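Local coordinates for protein squalene synthase HpnC (Alicyclobacillus acidocaldarius subsp. acidocaldarius, PDB 4HD1) that probably takes part in making squalene for hopanoids, acting on prenyl diphosphate substrates, at residues A[49-57]-A[69-77]; A[131-141]-A[155-166]. One frame throughout, in Å; residues are numbered along the deposited sequence.

Contact 1 of 2, residues A[49-57]-A[69-77]; sequences AFCRGVDDL and LDAYEEELR
Y72 reaches across from helix 65-81 and bonds to the backbone of helix 41-56 at F50, the one hydrogen bond between the segments. Its OH donates to F50 O at 2.7 Å, in the carbonyl plane and on a lone pair. That oxygen also accepts the helical bond from V54 N, so two donors share it. The ring gets there because CG of Y72 is anti to its backbone N (chi1 -160°), which sends the phenol toward helix 41-56. At G53 the backbone itself lets the hydroxyl come this near, with G53 CA 3.2 Å from Y72 OH.

Apolar contacts surround that bond. The F50 and Y72 rings meet obliquely, planes 36° apart, with F50 CE1 3.6 Å from Y72 CE2. The same CE1 touches L76 CD2 at 3.8 Å, one turn further along the second helix. V54 CG2 approaches Y72 CE2 at 3.7 Å, and at the loop end the L57 and L69 side chains run antiparallel past one another, with L57 CD1 3.9 Å from L69 CD2. Further aromatic packing comes from outside: F106 and F89 make edge-to-face pairs with F50 and Y72 respectively.

Charged groups keep to the flanks. R52 makes a long, weak salt bridge to D56 within its own helix, and E73 is held by both R77 and R114.

The result is an antiparallel helix pair (the axes of the two short segments at 164° and 10.9 Å apart) in the all-helical squalene/phytoene synthase fold. D55, D56 and L57 open a sequence that matches the first aspartate-rich DXXXD motif, which in relatives binds diphosphate through magnesium ions, and the phenol packs against the helix that presents it.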
loop_
_atom_site.group_PDB
_atom_site.type_symbol
_atom_site.label_atom_id
_atom_site.label_comp_id
_atom_site.label_asym_id
_atom_site.label_seq_id
_atom_site.Cartn_x
_atom_site.Cartn_y
_atom_site.Cartn_z
ATOM N N ALA A 49 -7.902 -8.594 3.909
ATOM C CA ALA A 49 -8.792 -9.345 3.015
ATOM C C ALA A 49 -9.465 -8.388 2.034
ATOM O O ALA A 49 -9.558 -8.685 0.851
ATOM C CB ALA A 49 -9.832 -10.154 3.783
ATOM N N PHE A 50 -9.901 -7.223 2.509
ATOM C CA PHE A 50 -10.440 -6.208 1.607
ATOM C C PHE A 50 -9.441 -5.818 0.500
ATOM O O PHE A 50 -9.820 -5.733 -0.668
ATOM C CB PHE A 50 -10.918 -4.967 2.372
ATOM C CG PHE A 50 -11.257 -3.805 1.474
ATOM C CD1 PHE A 50 -12.545 -3.656 0.956
ATOM C CD2 PHE A 50 -10.280 -2.878 1.117
ATOM C CE1 PHE A 50 -12.854 -2.598 0.117
ATOM C CE2 PHE A 50 -10.581 -1.823 0.272
ATOM C CZ PHE A 50 -11.870 -1.682 -0.227
ATOM N N CYS A 51 -8.181 -5.581 0.865
ATOM C CA CYS A 51 -7.144 -5.225 -0.116
ATOM C C CYS A 51 -6.860 -6.367 -1.099
ATOM O O CYS A 51 -6.644 -6.125 -2.283
ATOM C CB CYS A 51 -5.843 -4.804 0.572
ATOM S SG CYS A 51 -5.994 -3.348 1.627
ATOM N N ARG A 52 -6.859 -7.603 -0.598
ATOM C CA ARG A 52 -6.721 -8.781 -1.449
ATOM C C ARG A 52 -7.813 -8.788 -2.523
ATOM O O ARG A 52 -7.546 -9.091 -3.686
ATOM C CB ARG A 52 -6.778 -10.071 -0.621
ATOM C CG ARG A 52 -6.692 -11.347 -1.454
ATOM C CD ARG A 52 -7.539 -12.472 -0.880
ATOM N NE ARG A 52 -7.772 -13.529 -1.865
ATOM C CZ ARG A 52 -7.159 -14.713 -1.879
ATOM N NH1 ARG A 52 -6.264 -15.026 -0.947
ATOM N NH2 ARG A 52 -7.449 -15.592 -2.830
ATOM N N GLY A 53 -9.034 -8.443 -2.120
ATOM C CA GLY A 53 -10.174 -8.371 -3.032
ATOM C C GLY A 53 -9.942 -7.393 -4.168
ATOM O O GLY A 53 -10.286 -7.678 -5.308
ATOM N N VAL A 54 -9.347 -6.241 -3.860
ATOM C CA VAL A 54 -9.007 -5.259 -4.896
ATOM C C VAL A 54 -7.868 -5.769 -5.793
ATOM O O VAL A 54 -7.916 -5.592 -7.011
ATOM C CB VAL A 54 -8.661 -3.861 -4.320
ATOM C CG1 VAL A 54 -8.619 -2.817 -5.434
ATOM C CG2 VAL A 54 -9.668 -3.440 -3.256
ATOM N N ASP A 55 -6.860 -6.405 -5.193
ATOM C CA ASP A 55 -5.754 -7.003 -5.953
ATOM C C ASP A 55 -6.240 -8.017 -6.988
ATOM O O ASP A 55 -5.818 -7.976 -8.142
ATOM C CB ASP A 55 -4.737 -7.671 -5.021
ATOM C CG ASP A 55 -3.870 -6.668 -4.267
ATOM O OD1 ASP A 55 -3.949 -5.452 -4.550
ATOM O OD2 ASP A 55 -3.098 -7.106 -3.384
ATOM N N ASP A 56 -7.134 -8.911 -6.569
ATOM C CA ASP A 56 -7.668 -9.974 -7.433
ATOM C C ASP A 56 -8.383 -9.456 -8.684
ATOM O O ASP A 56 -8.500 -10.169 -9.683
ATOM C CB ASP A 56 -8.605 -10.889 -6.641
ATOM C CG ASP A 56 -7.858 -11.844 -5.729
ATOM O OD1 ASP A 56 -6.608 -11.817 -5.705
ATOM O OD2 ASP A 56 -8.525 -12.632 -5.030
ATOM N N LEU A 57 -8.855 -8.216 -8.622
ATOM C CA LEU A 57 -9.479 -7.573 -9.774
ATOM C C LEU A 57 -8.450 -6.736 -10.553
ATOM O O LEU A 57 -8.769 -5.670 -11.082
ATOM C CB LEU A 57 -10.688 -6.734 -9.326
ATOM C CG LEU A 57 -11.797 -7.475 -8.539
ATOM C CD1 LEU A 57 -12.827 -6.490 -8.001
ATOM C CD2 LEU A 57 -12.490 -8.569 -9.381
ATOM N N LEU A 69 -15.173 -3.770 -10.108
ATOM C CA LEU A 69 -14.775 -2.792 -9.099
ATOM C C LEU A 69 -15.961 -1.983 -8.596
ATOM O O LEU A 69 -16.037 -1.676 -7.405
ATOM C CB LEU A 69 -13.694 -1.850 -9.639
ATOM C CG LEU A 69 -12.277 -2.396 -9.825
ATOM C CD1 LEU A 69 -11.440 -1.352 -10.536
ATOM C CD2 LEU A 69 -11.633 -2.792 -8.502
ATOM N N ASP A 70 -16.875 -1.643 -9.507
ATOM C CA ASP A 70 -18.125 -0.966 -9.152
ATOM C C ASP A 70 -18.971 -1.817 -8.209
ATOM O O ASP A 70 -19.538 -1.303 -7.245
ATOM C CB ASP A 70 -18.938 -0.612 -10.405
ATOM C CG ASP A 70 -18.365 0.574 -11.174
ATOM O OD1 ASP A 70 -17.250 1.049 -10.845
ATOM O OD2 ASP A 70 -19.037 1.030 -12.124
ATOM N N ALA A 71 -19.052 -3.117 -8.489
ATOM C CA ALA A 71 -19.784 -4.044 -7.632
ATOM C C ALA A 71 -19.083 -4.185 -6.286
ATOM O O ALA A 71 -19.736 -4.309 -5.245
ATOM C CB ALA A 71 -19.929 -5.399 -8.308
ATOM N N TYR A 72 -17.752 -4.155 -6.313
ATOM C CA TYR A 72 -16.947 -4.277 -5.101
ATOM C C TYR A 72 -17.101 -3.023 -4.245
ATOM O O TYR A 72 -17.123 -3.097 -3.013
ATOM C CB TYR A 72 -15.485 -4.519 -5.464
ATOM C CG TYR A 72 -14.646 -5.118 -4.358
ATOM C CD1 TYR A 72 -14.714 -6.480 -4.055
ATOM C CD2 TYR A 72 -13.760 -4.323 -3.628
ATOM C CE1 TYR A 72 -13.932 -7.030 -3.047
ATOM C CE2 TYR A 72 -12.974 -4.863 -2.618
ATOM C CZ TYR A 72 -13.062 -6.212 -2.332
ATOM O OH TYR A 72 -12.273 -6.730 -1.331
ATOM N N GLU A 73 -17.228 -1.880 -4.910
ATOM C CA GLU A 73 -17.493 -0.611 -4.243
ATOM C C GLU A 73 -18.893 -0.614 -3.622
ATOM O O GLU A 73 -19.091 -0.068 -2.532
ATOM C CB GLU A 73 -17.330 0.546 -5.228
ATOM C CG GLU A 73 -17.507 1.926 -4.621
ATOM C CD GLU A 73 -17.150 3.036 -5.589
ATOM O OE1 GLU A 73 -17.983 3.946 -5.775
ATOM O OE2 GLU A 73 -16.042 2.995 -6.167
ATOM N N GLU A 74 -19.843 -1.240 -4.319
ATOM C CA GLU A 74 -21.197 -1.446 -3.804
ATOM C C GLU A 74 -21.215 -2.253 -2.509
ATOM O O GLU A 74 -21.913 -1.888 -1.557
ATOM C CB GLU A 74 -22.085 -2.125 -4.854
ATOM C CG GLU A 74 -22.641 -1.178 -5.903
ATOM C CD GLU A 74 -23.318 0.036 -5.294
ATOM O OE1 GLU A 74 -24.195 -0.138 -4.420
ATOM O OE2 GLU A 74 -22.968 1.169 -5.687
ATOM N N GLU A 75 -20.451 -3.345 -2.486
ATOM C CA GLU A 75 -20.301 -4.182 -1.295
ATOM C C GLU A 75 -19.707 -3.370 -0.144
ATOM O O GLU A 75 -20.201 -3.426 0.985
ATOM C CB GLU A 75 -19.437 -5.414 -1.606
ATOM C CG GLU A 75 -20.149 -6.470 -2.450
ATOM C CD GLU A 75 -19.209 -7.336 -3.284
ATOM O OE1 GLU A 75 -18.248 -7.909 -2.723
ATOM O OE2 GLU A 75 -19.444 -7.461 -4.510
ATOM N N LEU A 76 -18.666 -2.598 -0.448
ATOM C CA LEU A 76 -18.016 -1.733 0.531
ATOM C C LEU A 76 -19.000 -0.744 1.154
ATOM O O LEU A 76 -19.045 -0.607 2.375
ATOM C CB LEU A 76 -16.828 -0.999 -0.106
ATOM C CG LEU A 76 -15.880 -0.118 0.724
ATOM C CD1 LEU A 76 -16.417 1.300 0.872
ATOM C CD2 LEU A 76 -15.526 -0.724 2.081
ATOM N N ARG A 77 -19.789 -0.070 0.319
ATOM C CA ARG A 77 -20.798 0.875 0.812
ATOM C C ARG A 77 -21.872 0.189 1.660
ATOM O O ARG A 77 -22.338 0.754 2.650
ATOM C CB ARG A 77 -21.439 1.666 -0.332
ATOM C CG ARG A 77 -20.440 2.346 -1.256
ATOM C CD ARG A 77 -21.118 3.347 -2.174
ATOM N NE ARG A 77 -20.799 4.712 -1.775
ATOM C CZ ARG A 77 -19.841 5.448 -2.327
ATOM N NH1 ARG A 77 -19.108 4.962 -3.324
ATOM N NH2 ARG A 77 -19.620 6.678 -1.884
#

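Contact 2 of 2, residues A[131-141]-A[155-166]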
loop_
_atom_site.group_PDB
_atom_site.type_symbol
_atom_site.label_atom_id
_atom_site.label_comp_id
_atom_site.label_asym_id
_atom_site.label_seq_id
_atom_site.Cartn_x
_atom_site.Cartn_y
_atom_site.Cartn_z
ATOM N N TYR A 131 -0.504 9.021 -7.571
ATOM C CA TYR A 131 -0.873 7.606 -7.592
ATOM C C TYR A 131 -0.727 6.988 -6.199
ATOM O O TYR A 131 -1.621 6.274 -5.735
ATOM C CB TYR A 131 -0.038 6.835 -8.622
ATOM C CG TYR A 131 -0.232 5.329 -8.586
ATOM C CD1 TYR A 131 -1.497 4.762 -8.757
ATOM C CD2 TYR A 131 0.855 4.473 -8.392
ATOM C CE1 TYR A 131 -1.676 3.386 -8.720
ATOM C CE2 TYR A 131 0.689 3.094 -8.361
ATOM C CZ TYR A 131 -0.576 2.556 -8.522
ATOM O OH TYR A 131 -0.749 1.188 -8.494
ATOM N N CYS A 132 0.394 7.285 -5.539
ATOM C CA CYS A 132 0.667 6.805 -4.180
ATOM C C CYS A 132 -0.413 7.175 -3.168
ATOM O O CYS A 132 -0.656 6.420 -2.225
ATOM C CB CYS A 132 2.029 7.298 -3.699
ATOM S SG CYS A 132 3.398 6.542 -4.595
ATOM N N ARG A 133 -1.062 8.323 -3.373
ATOM C CA ARG A 133 -2.178 8.749 -2.520
ATOM C C ARG A 133 -3.374 7.787 -2.568
ATOM O O ARG A 133 -4.268 7.859 -1.718
ATOM C CB ARG A 133 -2.624 10.169 -2.874
ATOM C CG ARG A 133 -1.655 11.252 -2.414
ATOM C CD ARG A 133 -2.020 12.629 -2.954
ATOM N NE ARG A 133 -3.334 13.071 -2.488
ATOM C CZ ARG A 133 -4.451 13.035 -3.212
ATOM N NH1 ARG A 133 -4.429 12.583 -4.462
ATOM N NH2 ARG A 133 -5.593 13.456 -2.686
ATOM N N TYR A 134 -3.380 6.887 -3.554
ATOM C CA TYR A 134 -4.472 5.926 -3.724
ATOM C C TYR A 134 -4.016 4.504 -3.456
ATOM O O TYR A 134 -4.766 3.710 -2.898
ATOM C CB TYR A 134 -5.107 6.041 -5.123
ATOM C CG TYR A 134 -5.766 7.383 -5.346
ATOM C CD1 TYR A 134 -7.122 7.573 -5.068
ATOM C CD2 TYR A 134 -5.024 8.478 -5.794
ATOM C CE1 TYR A 134 -7.722 8.812 -5.243
ATOM C CE2 TYR A 134 -5.613 9.718 -5.974
ATOM C CZ TYR A 134 -6.958 9.879 -5.700
ATOM O OH TYR A 134 -7.536 11.110 -5.884
ATOM N N SER A 135 -2.786 4.192 -3.847
ATOM C CA SER A 135 -2.273 2.832 -3.738
ATOM C C SER A 135 -1.585 2.541 -2.410
ATOM O O SER A 135 -1.600 1.404 -1.954
ATOM C CB SER A 135 -1.313 2.532 -4.887
ATOM O OG SER A 135 -0.335 3.549 -5.002
ATOM N N ALA A 136 -0.981 3.553 -1.792
ATOM C CA ALA A 136 -0.123 3.320 -0.627
ATOM C C ALA A 136 -0.655 3.966 0.636
ATOM O O ALA A 136 -0.879 3.274 1.635
ATOM C CB ALA A 136 1.300 3.787 -0.907
ATOM N N ASP A 137 -0.858 5.285 0.586
ATOM C CA ASP A 137 -1.359 6.062 1.735
ATOM C C ASP A 137 -2.584 5.468 2.456
ATOM O O ASP A 137 -2.631 5.495 3.684
ATOM C CB ASP A 137 -1.691 7.504 1.332
ATOM C CG ASP A 137 -0.475 8.292 0.866
ATOM O OD1 ASP A 137 0.651 7.729 0.823
ATOM O OD2 ASP A 137 -0.661 9.493 0.542
ATOM N N PRO A 138 -3.590 4.951 1.708
ATOM C CA PRO A 138 -4.779 4.544 2.463
ATOM C C PRO A 138 -4.546 3.409 3.474
ATOM O O PRO A 138 -5.223 3.374 4.499
ATOM C CB PRO A 138 -5.768 4.137 1.366
ATOM C CG PRO A 138 -5.340 4.931 0.173
ATOM C CD PRO A 138 -3.838 4.911 0.253
ATOM N N VAL A 139 -3.584 2.521 3.212
ATOM C CA VAL A 139 -3.262 1.427 4.141
ATOM C C VAL A 139 -2.816 1.986 5.493
ATOM O O VAL A 139 -3.348 1.600 6.555
ATOM C CB VAL A 139 -2.164 0.498 3.584
ATOM C CG1 VAL A 139 -1.966 -0.695 4.511
ATOM C CG2 VAL A 139 -2.525 0.014 2.179
ATOM N N GLY A 140 -1.843 2.902 5.438
ATOM C CA GLY A 140 -1.323 3.588 6.613
ATOM C C GLY A 140 -2.411 4.264 7.416
ATOM O O GLY A 140 -2.442 4.154 8.642
ATOM N N ARG A 141 -3.320 4.946 6.725
ATOM C CA ARG A 141 -4.439 5.630 7.380
ATOM C C ARG A 141 -5.382 4.678 8.135
ATOM O O ARG A 141 -5.808 4.977 9.263
ATOM C CB ARG A 141 -5.197 6.493 6.369
ATOM C CG ARG A 141 -4.350 7.654 5.867
ATOM C CD ARG A 141 -5.063 8.540 4.860
ATOM N NE ARG A 141 -4.276 9.752 4.650
ATOM C CZ ARG A 141 -4.769 10.927 4.264
ATOM N NH1 ARG A 141 -6.066 11.069 4.018
ATOM N NH2 ARG A 141 -3.957 11.965 4.124
ATOM N N ALA A 155 -1.864 11.303 10.056
ATOM C CA ALA A 155 -2.100 10.804 8.698
ATOM C C ALA A 155 -1.058 11.363 7.727
ATOM O O ALA A 155 -0.514 10.631 6.890
ATOM C CB ALA A 155 -3.510 11.143 8.232
ATOM N N ARG A 156 -0.774 12.659 7.865
ATOM C CA ARG A 156 0.202 13.352 7.028
ATOM C C ARG A 156 1.571 12.679 7.132
ATOM O O ARG A 156 2.214 12.413 6.121
ATOM C CB ARG A 156 0.268 14.832 7.438
ATOM C CG ARG A 156 1.055 15.740 6.506
ATOM C CD ARG A 156 1.130 17.173 7.031
ATOM N NE ARG A 156 1.710 17.283 8.378
ATOM C CZ ARG A 156 3.014 17.223 8.659
ATOM N NH1 ARG A 156 3.913 17.030 7.700
ATOM N NH2 ARG A 156 3.425 17.347 9.913
ATOM N N LEU A 157 1.990 12.375 8.355
ATOM C CA LEU A 157 3.256 11.682 8.602
ATOM C C LEU A 157 3.228 10.227 8.112
ATOM O O LEU A 157 4.220 9.721 7.576
ATOM C CB LEU A 157 3.590 11.730 10.094
ATOM C CG LEU A 157 3.739 13.124 10.704
ATOM C CD1 LEU A 157 3.754 13.032 12.221
ATOM C CD2 LEU A 157 5.001 13.817 10.192
ATOM N N SER A 158 2.088 9.563 8.305
ATOM C CA SER A 158 1.882 8.205 7.801
ATOM C C SER A 158 2.048 8.172 6.280
ATOM O O SER A 158 2.776 7.324 5.748
ATOM C CB SER A 158 0.504 7.679 8.218
ATOM O OG SER A 158 0.166 6.499 7.514
ATOM N N ASP A 159 1.401 9.117 5.595
ATOM C CA ASP A 159 1.491 9.211 4.135
ATOM C C ASP A 159 2.942 9.339 3.644
ATOM O O ASP A 159 3.319 8.703 2.650
ATOM C CB ASP A 159 0.639 10.366 3.600
ATOM C CG ASP A 159 -0.860 10.192 3.885
ATOM O OD1 ASP A 159 -1.326 9.075 4.248
ATOM O OD2 ASP A 159 -1.579 11.204 3.738
ATOM N N ALA A 160 3.759 10.136 4.337
ATOM C CA ALA A 160 5.169 10.263 3.969
ATOM C C ALA A 160 5.842 8.886 3.949
ATOM O O ALA A 160 6.591 8.564 3.024
ATOM C CB ALA A 160 5.902 11.219 4.909
ATOM N N THR A 161 5.549 8.069 4.956
ATOM C CA THR A 161 6.139 6.735 5.072
ATOM C C THR A 161 5.580 5.751 4.043
ATOM O O THR A 161 6.349 5.071 3.342
ATOM C CB THR A 161 5.941 6.163 6.485
ATOM O OG1 THR A 161 6.504 7.071 7.431
ATOM C CG2 THR A 161 6.628 4.808 6.627
ATOM N N CYS A 162 4.252 5.667 3.960
ATOM C CA CYS A 162 3.609 4.792 2.985
ATOM C C CYS A 162 4.078 5.110 1.546
ATOM O O CYS A 162 4.438 4.203 0.796
ATOM C CB CYS A 162 2.086 4.824 3.140
ATOM S SG CYS A 162 1.497 3.863 4.558
ATOM N N THR A 163 4.126 6.393 1.191
ATOM C CA THR A 163 4.641 6.825 -0.120
ATOM C C THR A 163 6.126 6.485 -0.313
ATOM O O THR A 163 6.519 5.983 -1.379
ATOM C CB THR A 163 4.408 8.331 -0.346
ATOM O OG1 THR A 163 3.000 8.575 -0.446
ATOM C CG2 THR A 163 5.101 8.825 -1.614
ATOM N N ALA A 164 6.942 6.752 0.709
ATOM C CA ALA A 164 8.359 6.409 0.656
ATOM C C ALA A 164 8.525 4.931 0.330
ATOM O O ALA A 164 9.347 4.559 -0.505
ATOM C CB ALA A 164 9.051 6.744 1.972
ATOM N N LEU A 165 7.717 4.101 0.981
ATOM C CA LEU A 165 7.802 2.656 0.836
ATOM C C LEU A 165 7.444 2.195 -0.581
ATOM O O LEU A 165 8.146 1.355 -1.169
ATOM C CB LEU A 165 6.907 1.984 1.879
ATOM C CG LEU A 165 7.194 0.563 2.369
ATOM C CD1 LEU A 165 8.673 0.275 2.577
ATOM C CD2 LEU A 165 6.427 0.345 3.661
ATOM N N GLN A 166 6.370 2.756 -1.137
ATOM C CA GLN A 166 5.982 2.421 -2.493
ATOM C C GLN A 166 7.040 2.851 -3.509
ATOM O O GLN A 166 7.335 2.107 -4.451
ATOM C CB GLN A 166 4.616 2.996 -2.864
ATOM C CG GLN A 166 4.168 2.492 -4.231
ATOM C CD GLN A 166 2.699 2.685 -4.515
ATOM O OE1 GLN A 166 1.849 2.168 -3.802
ATOM N NE2 GLN A 166 2.392 3.404 -5.593
#
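R141 lies side-on against D159, the guanidinium and carboxylate planes nearly coplanar at 18°. NE meets D159 OD1 at 3.1 Å while NH2 takes D159 OD2, each oxygen offering its syn lone pair, and this two-pronged salt bridge fixes the rotation of the carboxylate. The extended arginine chain also places one guanidinium face over the CB of A155.

D137 turns its carboxylate flat against that of D159, the planes stacked within 3° and D137 OD2 3.7 Å from D159 OD2. Two negative groups so close would probably repel, a cost that R141 on D159 may offset. D137 OD1 accepts from T163 OG1 at 2.8 Å on its syn lone pair.

Q166 stretches out at the far end, CG anti to the backbone N (chi1 -173°), to bring its amide beside S135. NE2 donates to S135 OG at 2.8 Å in a bent bond, almost in the amide plane, with OG about as close to Q166 OE1. The Q166 side chain crosses that of Y131 at about a right angle, NE2 3.3 Å from Y131 CE2. C132 SG sits 3.4 Å from the same NE2. S135 OG in turn lies over the centre of the Y131 ring.

Between these polar ends the backbones come close: G140 CA touches S158 OG and, at 3.5 Å, C162 SG, and A136 CB packs against C162 O. The helix interrupted at A136, between 125-135 and 137-146, packed on a long partner helix is consistent with the kinked core helices that line the central cavity of class I isoprenoid synthases.

Contact 1 and contact 2 lie in series along the chain, their centres 19 Å apart and their nearest atoms about 5 Å apart without touching. Contact 2 is the more central, 7 Å from the middle of the chain against 15 Å for contact 1. Helix 104-118 joins them: it packs on L69 and R77 of the first and on Y134 and P138 of the second. Contact 1 lies at the end of the helix that carries the first aspartate-rich motif, whereas helix 152-172 of contact 2 runs on towards the sequence resembling the second. In relatives these motifs face each other across the diphosphate site, so the two contacts probably lie near opposite sides of that cavity.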